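Nicotinate phosphoribosyltransferase (Vibrio cholerae, PDB 4HL7) probably catalyses the ATP-dependent formation of nicotinate ribonucleotide from nicotinate and phosphoribosyl diphosphate, a step in NAD biosynthesis. Local coordinates at residues L55-G66 against H97-I108. Sequence-based numbering, arbitrary orientation.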
ATOM      1  N   LEU A  55      -9.985 -16.165  13.738  1.00 37.81           N
ATOM      2  CA  LEU A  55     -11.040 -15.183  13.863  1.00 38.31           C
ATOM      3  C   LEU A  55     -11.164 -14.663  15.312  1.00 36.77           C
ATOM      4  O   LEU A  55     -11.284 -13.468  15.491  1.00 37.83           O
ATOM      5  CB  LEU A  55     -12.335 -15.756  13.268  1.00 39.78           C
ATOM      6  CG  LEU A  55     -13.644 -14.991  13.127  1.00 42.67           C
ATOM      7  CD1 LEU A  55     -13.435 -13.675  12.419  1.00 40.96           C
ATOM      8  CD2 LEU A  55     -14.680 -15.848  12.398  1.00 46.44           C
ATOM      9  N   ASP A  56     -11.010 -15.523  16.342  1.00 40.24           N
ATOM     10  CA  ASP A  56     -11.108 -15.056  17.769  1.00 39.61           C
ATOM     11  C   ASP A  56     -10.113 -13.962  18.184  1.00 39.34           C
ATOM     12  O   ASP A  56     -10.523 -12.892  18.708  1.00 36.90           O
ATOM     13  CB  ASP A  56     -11.049 -16.215  18.780  1.00 47.95           C
ATOM     14  CG  ASP A  56     -12.432 -16.643  19.293  1.00 51.24           C
ATOM     15  OD1 ASP A  56     -13.459 -16.074  18.860  1.00 51.99           O
ATOM     16  OD2 ASP A  56     -12.494 -17.570  20.135  1.00 52.35           O
ATOM     17  N   ALA A  57      -8.816 -14.209  17.951  1.00 36.30           N
ATOM     18  CA  ALA A  57      -7.781 -13.227  18.300  1.00 34.66           C
ATOM     19  C   ALA A  57      -7.797 -12.014  17.380  1.00 32.98           C
ATOM     20  O   ALA A  57      -7.487 -10.895  17.803  1.00 34.18           O
ATOM     21  CB  ALA A  57      -6.382 -13.862  18.335  1.00 36.12           C
ATOM     22  N   ILE A  58      -8.206 -12.204  16.142  1.00 28.07           N
ATOM     23  CA  ILE A  58      -8.336 -11.051  15.287  1.00 28.74           C
ATOM     24  C   ILE A  58      -9.426 -10.129  15.848  1.00 28.96           C
ATOM     25  O   ILE A  58      -9.256  -8.922  15.905  1.00 27.85           O
ATOM     26  CB  ILE A  58      -8.632 -11.451  13.847  1.00 27.16           C
ATOM     27  CG1 ILE A  58      -7.405 -12.145  13.286  1.00 28.43           C
ATOM     28  CG2 ILE A  58      -9.005 -10.231  13.002  1.00 28.96           C
ATOM     29  CD1 ILE A  58      -7.642 -12.814  11.940  1.00 30.27           C
ATOM     30  N   ARG A  59     -10.536 -10.717  16.312  1.00 32.29           N
ATOM     31  CA  ARG A  59     -11.659  -9.906  16.819  1.00 31.15           C
ATOM     32  C   ARG A  59     -11.194  -9.090  17.972  1.00 29.94           C
ATOM     33  O   ARG A  59     -11.541  -7.925  18.113  1.00 29.93           O
ATOM     34  CB  ARG A  59     -12.743 -10.824  17.319  1.00 36.59           C
ATOM     35  CG  ARG A  59     -14.107 -10.504  16.825  1.00 38.49           C
ATOM     36  CD  ARG A  59     -14.910 -11.765  17.035  1.00 42.75           C
ATOM     37  NE  ARG A  59     -15.786 -11.967  15.918  1.00 46.12           N
ATOM     38  CZ  ARG A  59     -16.157 -13.154  15.489  1.00 43.78           C
ATOM     39  NH1 ARG A  59     -15.697 -14.243  16.082  1.00 44.35           N
ATOM     40  NH2 ARG A  59     -16.972 -13.229  14.455  1.00 49.77           N
ATOM     41  N   GLN A  60     -10.383  -9.711  18.818  1.00 29.66           N
ATOM     42  CA  GLN A  60      -9.960  -9.063  20.033  1.00 31.34           C
ATOM     43  C   GLN A  60      -9.073  -7.864  19.693  1.00 29.07           C
ATOM     44  O   GLN A  60      -9.189  -6.799  20.294  1.00 29.07           O
ATOM     45  CB  GLN A  60      -9.242 -10.063  20.936  1.00 36.27           C
ATOM     46  CG  GLN A  60      -8.625  -9.438  22.169  1.00 40.93           C
ATOM     47  CD  GLN A  60      -8.019 -10.490  23.069  1.00 46.59           C
ATOM     48  OE1 GLN A  60      -7.982 -11.672  22.713  1.00 52.37           O
ATOM     49  NE2 GLN A  60      -7.557 -10.078  24.245  1.00 50.07           N
ATOM     50  N   GLU A  61      -8.161  -8.069  18.745  1.00 27.95           N
ATOM     51  CA  GLU A  61      -7.226  -7.034  18.326  1.00 28.69           C
ATOM     52  C   GLU A  61      -7.910  -5.918  17.654  1.00 24.85           C
ATOM     53  O   GLU A  61      -7.519  -4.764  17.855  1.00 25.02           O
ATOM     54  CB  GLU A  61      -6.195  -7.621  17.370  1.00 29.05           C
ATOM     55  CG  GLU A  61      -5.379  -8.678  18.091  1.00 31.66           C
ATOM     56  CD  GLU A  61      -4.549  -8.078  19.209  1.00 36.00           C
ATOM     57  OE1 GLU A  61      -4.187  -6.880  19.123  1.00 36.43           O
ATOM     58  OE2 GLU A  61      -4.230  -8.807  20.159  1.00 38.60           O
ATOM     59  N   ILE A  62      -8.923  -6.240  16.816  1.00 25.81           N
ATOM     60  CA  ILE A  62      -9.636  -5.222  16.056  1.00 25.11           C
ATOM     61  C   ILE A  62     -10.428  -4.400  17.047  1.00 24.26           C
ATOM     62  O   ILE A  62     -10.348  -3.195  17.052  1.00 23.65           O
ATOM     63  CB  ILE A  62     -10.481  -5.795  14.873  1.00 27.44           C
ATOM     64  CG1 ILE A  62      -9.523  -6.385  13.815  1.00 30.34           C
ATOM     65  CG2 ILE A  62     -11.352  -4.711  14.252  1.00 27.70           C
ATOM     66  CD1 ILE A  62     -10.145  -6.787  12.487  1.00 32.42           C
ATOM     67  N   ALA A  63     -11.069  -5.072  18.002  1.00 26.21           N
ATOM     68  CA  ALA A  63     -11.795  -4.361  19.075  1.00 26.06           C
ATOM     69  C   ALA A  63     -10.875  -3.420  19.825  1.00 24.84           C
ATOM     70  O   ALA A  63     -11.218  -2.269  20.139  1.00 25.58           O
ATOM     71  CB  ALA A  63     -12.448  -5.367  20.046  1.00 28.05           C
ATOM     72  N   HIS A  64      -9.690  -3.898  20.119  1.00 25.87           N
ATOM     73  CA  HIS A  64      -8.680  -3.066  20.697  1.00 26.45           C
ATOM     74  C   HIS A  64      -8.323  -1.763  19.962  1.00 27.07           C
ATOM     75  O   HIS A  64      -7.977  -0.770  20.615  1.00 26.18           O
ATOM     76  CB  HIS A  64      -7.458  -3.921  20.925  1.00 28.29           C
ATOM     77  CG  HIS A  64      -6.404  -3.226  21.705  1.00 33.61           C
ATOM     78  ND1 HIS A  64      -6.503  -3.038  23.060  1.00 37.84           N
ATOM     79  CD2 HIS A  64      -5.218  -2.612  21.298  1.00 36.41           C
ATOM     80  CE1 HIS A  64      -5.419  -2.364  23.481  1.00 38.08           C
ATOM     81  NE2 HIS A  64      -4.634  -2.097  22.396  1.00 37.55           N
ATOM     82  N   LEU A  65      -8.455  -1.713  18.611  1.00 24.70           N
ATOM     83  CA  LEU A  65      -8.282  -0.431  17.901  1.00 24.04           C
ATOM     84  C   LEU A  65      -9.150   0.708  18.480  1.00 22.60           C
ATOM     85  O   LEU A  65      -8.772   1.873  18.359  1.00 23.86           O
ATOM     86  CB  LEU A  65      -8.559  -0.570  16.384  1.00 21.76           C
ATOM     87  CG  LEU A  65      -7.620  -1.580  15.697  1.00 21.48           C
ATOM     88  CD1 LEU A  65      -8.013  -1.689  14.247  1.00 19.87           C
ATOM     89  CD2 LEU A  65      -6.177  -1.133  15.890  1.00 23.13           C
ATOM     90  N   GLY A  66     -10.345   0.357  18.994  1.00 25.52           N
ATOM     91  CA  GLY A  66     -11.307   1.309  19.514  1.00 24.67           C
ATOM     92  C   GLY A  66     -10.749   2.032  20.733  1.00 25.88           C
ATOM     93  O   GLY A  66     -11.247   3.083  21.098  1.00 26.55           O
ATOM     94  N   HIS A  97     -11.227   8.781  17.248  1.00 21.51           N
ATOM     95  CA  HIS A  97     -11.025   7.359  17.432  1.00 22.66           C
ATOM     96  C   HIS A  97     -11.943   6.493  16.593  1.00 22.64           C
ATOM     97  O   HIS A  97     -12.941   6.965  16.032  1.00 22.88           O
ATOM     98  CB  HIS A  97     -11.139   6.991  18.922  1.00 23.89           C
ATOM     99  CG  HIS A  97     -12.507   7.268  19.526  1.00 26.47           C
ATOM    100  ND1 HIS A  97     -13.590   6.498  19.259  1.00 28.53           N
ATOM    101  CD2 HIS A  97     -12.912   8.200  20.488  1.00 28.21           C
ATOM    102  CE1 HIS A  97     -14.654   6.943  19.985  1.00 29.48           C
ATOM    103  NE2 HIS A  97     -14.231   7.987  20.733  1.00 33.23           N
ATOM    104  N   PHE A  98     -11.566   5.228  16.459  1.00 21.52           N
ATOM    105  CA  PHE A  98     -12.353   4.239  15.722  1.00 21.63           C
ATOM    106  C   PHE A  98     -13.588   3.811  16.544  1.00 23.86           C
ATOM    107  O   PHE A  98     -13.562   3.871  17.783  1.00 26.19           O
ATOM    108  CB  PHE A  98     -11.494   3.014  15.498  1.00 19.83           C
ATOM    109  CG  PHE A  98     -10.343   3.209  14.516  1.00 19.18           C
ATOM    110  CD1 PHE A  98     -10.595   3.536  13.204  1.00 19.27           C
ATOM    111  CD2 PHE A  98      -9.015   2.951  14.918  1.00 19.13           C
ATOM    112  CE1 PHE A  98      -9.551   3.617  12.266  1.00 17.87           C
ATOM    113  CE2 PHE A  98      -7.965   3.005  13.991  1.00 18.78           C
ATOM    114  CZ  PHE A  98      -8.250   3.383  12.651  1.00 17.98           C
ATOM    115  N   VAL A  99     -14.645   3.396  15.854  1.00 23.01           N
ATOM    116  CA  VAL A  99     -15.777   2.691  16.497  1.00 24.16           C
ATOM    117  C   VAL A  99     -15.951   1.295  15.852  1.00 23.09           C
ATOM    118  O   VAL A  99     -16.875   1.101  15.035  1.00 21.37           O
ATOM    119  CB  VAL A  99     -17.071   3.522  16.390  1.00 24.39           C
ATOM    120  CG1 VAL A  99     -18.135   2.936  17.351  1.00 25.25           C
ATOM    121  CG2 VAL A  99     -16.774   4.999  16.735  1.00 24.84           C
ATOM    122  N   PRO A 100     -15.048   0.336  16.176  1.00 23.38           N
ATOM    123  CA  PRO A 100     -15.045  -0.898  15.357  1.00 24.06           C
ATOM    124  C   PRO A 100     -16.326  -1.707  15.462  1.00 25.71           C
ATOM    125  O   PRO A 100     -16.684  -2.384  14.498  1.00 24.70           O
ATOM    126  CB  PRO A 100     -13.868  -1.714  15.893  1.00 23.88           C
ATOM    127  CG  PRO A 100     -13.221  -0.918  16.936  1.00 22.70           C
ATOM    128  CD  PRO A 100     -13.923   0.386  17.125  1.00 23.84           C
ATOM    129  N   GLN A 101     -17.051  -1.617  16.583  1.00 26.38           N
ATOM    130  CA  GLN A 101     -18.285  -2.397  16.672  1.00 27.98           C
ATOM    131  C   GLN A 101     -19.370  -1.862  15.723  1.00 30.30           C
ATOM    132  O   GLN A 101     -20.342  -2.572  15.442  1.00 32.61           O
ATOM    133  CB  GLN A 101     -18.783  -2.529  18.140  1.00 29.62           C
ATOM    134  CG  GLN A 101     -19.288  -1.233  18.700  1.00 32.96           C
ATOM    135  CD  GLN A 101     -18.194  -0.295  19.228  1.00 38.73           C
ATOM    136  OE1 GLN A 101     -17.010  -0.424  18.926  1.00 39.67           O
ATOM    137  NE2 GLN A 101     -18.616   0.672  20.022  1.00 41.44           N
ATOM    138  N   GLU A 102     -19.192  -0.630  15.219  1.00 27.30           N
ATOM    139  CA  GLU A 102     -20.088  -0.068  14.213  1.00 28.62           C
ATOM    140  C   GLU A 102     -19.520  -0.223  12.792  1.00 25.41           C
ATOM    141  O   GLU A 102     -20.270  -0.206  11.837  1.00 29.00           O
ATOM    142  CB  GLU A 102     -20.325   1.432  14.454  1.00 30.84           C
ATOM    143  CG  GLU A 102     -21.305   1.751  15.567  1.00 38.72           C
ATOM    144  CD  GLU A 102     -22.604   0.970  15.432  1.00 43.00           C
ATOM    145  OE1 GLU A 102     -22.938   0.192  16.357  1.00 50.70           O
ATOM    146  OE2 GLU A 102     -23.269   1.116  14.385  1.00 42.59           O
ATOM    147  N   GLN A 103     -18.202  -0.280  12.677  1.00 21.79           N
ATOM    148  CA  GLN A 103     -17.536  -0.127  11.361  1.00 20.60           C
ATOM    149  C   GLN A 103     -17.014  -1.426  10.795  1.00 20.48           C
ATOM    150  O   GLN A 103     -16.754  -1.516   9.595  1.00 20.54           O
ATOM    151  CB  GLN A 103     -16.372   0.844  11.505  1.00 18.81           C
ATOM    152  CG  GLN A 103     -16.855   2.269  11.768  1.00 19.52           C
ATOM    153  CD  GLN A 103     -15.789   3.181  12.378  1.00 19.74           C
ATOM    154  OE1 GLN A 103     -14.859   2.744  13.078  1.00 21.02           O
ATOM    155  NE2 GLN A 103     -15.932   4.463  12.121  1.00 19.13           N
ATOM    156  N   VAL A 104     -16.791  -2.416  11.648  1.00 20.62           N
ATOM    157  CA  VAL A 104     -16.142  -3.632  11.163  1.00 21.96           C
ATOM    158  C   VAL A 104     -17.054  -4.835  11.376  1.00 23.79           C
ATOM    159  O   VAL A 104     -17.592  -5.011  12.485  1.00 25.36           O
ATOM    160  CB  VAL A 104     -14.773  -3.820  11.838  1.00 20.94           C
ATOM    161  CG1 VAL A 104     -14.043  -5.087  11.334  1.00 20.77           C
ATOM    162  CG2 VAL A 104     -13.929  -2.576  11.608  1.00 21.88           C
ATOM    163  N   GLU A 105     -17.246  -5.636  10.317  1.00 22.61           N
ATOM    164  CA  GLU A 105     -17.905  -6.963  10.425  1.00 27.32           C
ATOM    165  C   GLU A 105     -16.946  -8.019   9.940  1.00 26.97           C
ATOM    166  O   GLU A 105     -16.175  -7.783   9.005  1.00 26.35           O
ATOM    167  CB  GLU A 105     -19.112  -7.077   9.519  1.00 29.68           C
ATOM    168  CG  GLU A 105     -20.225  -6.118   9.793  1.00 37.72           C
ATOM    169  CD  GLU A 105     -21.500  -6.539   9.077  1.00 44.63           C
ATOM    170  OE1 GLU A 105     -21.429  -7.278   8.062  1.00 50.02           O
ATOM    171  OE2 GLU A 105     -22.568  -6.128   9.529  1.00 49.56           O
HETATM  172  N   MSE A 106     -17.014  -9.203  10.512  1.00 27.50           N
HETATM  173  CA  MSE A 106     -16.200 -10.271   9.953  1.00 28.24           C
HETATM  174  C   MSE A 106     -16.841 -11.581  10.188  1.00 30.72           C
HETATM  175  O   MSE A 106     -17.683 -11.707  11.069  1.00 27.51           O
HETATM  176  CB  MSE A 106     -14.839 -10.224  10.589  1.00 29.84           C
HETATM  177  CG  MSE A 106     -14.906 -10.364  12.112  1.00 37.84           C
HETATM  178 SE   MSE A 106     -13.044  -9.976  12.685  1.00 57.75          SE
HETATM  179  CE  MSE A 106     -13.274  -8.130  13.326  1.00 40.61           C
ATOM    180  N   GLY A 107     -16.468 -12.556   9.369  1.00 31.32           N
ATOM    181  CA  GLY A 107     -17.019 -13.923   9.474  1.00 32.91           C
ATOM    182  C   GLY A 107     -16.305 -14.877   8.529  1.00 35.42           C
ATOM    183  O   GLY A 107     -15.385 -14.491   7.788  1.00 31.33           O
ATOM    184  N   ILE A 108     -16.731 -16.134   8.555  1.00 35.76           N
ATOM    185  CA  ILE A 108     -16.180 -17.148   7.664  1.00 40.05           C
ATOM    186  C   ILE A 108     -17.180 -17.360   6.530  1.00 40.85           C
ATOM    187  O   ILE A 108     -18.350 -17.523   6.777  1.00 44.51           O
ATOM    188  CB  ILE A 108     -15.956 -18.474   8.434  1.00 43.03           C
ATOM    189  CG1 ILE A 108     -15.001 -18.264   9.621  1.00 44.49           C
ATOM    190  CG2 ILE A 108     -15.416 -19.554   7.512  1.00 45.83           C
ATOM    191  CD1 ILE A 108     -13.588 -17.797   9.254  1.00 43.84           C
TER
HETATM  192  O   HOH W   1      -9.304   4.459  18.125  1.00 24.48           O
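Leu65 O is tied to Phe98 N through a single water, which gives a hydrogen bond to the carbonyl at 2.7 Å from Leu65 O and accepts one from the amide. The same carbonyl oxygen lies at the edge of the Phe98 ring, in its plane and 3.6 Å from Phe98 CD2, while Leu65 CB touches that corner of the ring too. Beyond the contact, Phe98 stacks on Tyr131 and reaches Leu134 of helix 131-147. Next to it, Pro100 lays its ring against the backbone at the end of segment 55-66, with Pro100 CD 3.7 Å from Gly66 CA and Pro100 CG packed against the carbonyl oxygen of Ile62.

No direct hydrogen bond joins the two segments, and further along selenomethionine Met106 buries more surface against the other segment than any other residue. With CG between the backbone N and the carbonyl carbon (chi1 58°), its chain rises towards the helix and then bends, bringing Met106 CE tip to tip with Ile62 CD1 at 3.5 Å. Leu55 slides past it from the other direction, Leu55 CD1 lying 3.6 Å from Met106 CG, and its second methyl rests on Ile108 CG1. That first methyl also sits over one face of the Arg59 guanidinium, at the exposed margin of the interface. Val104 CG1 meets Ile62 CG2, and both Val104 and Met106 also touch Ile119 of the neighbouring strand 116-122.

Helix 55-64 runs antiparallel to strand 104-108, at 176° with the two axes 10.0 Å apart at their closest. It is a helix laid along the outermost strand of an antiparallel sheet, helix-on-sheet packing within the N-terminal domain of the NAPRTase family.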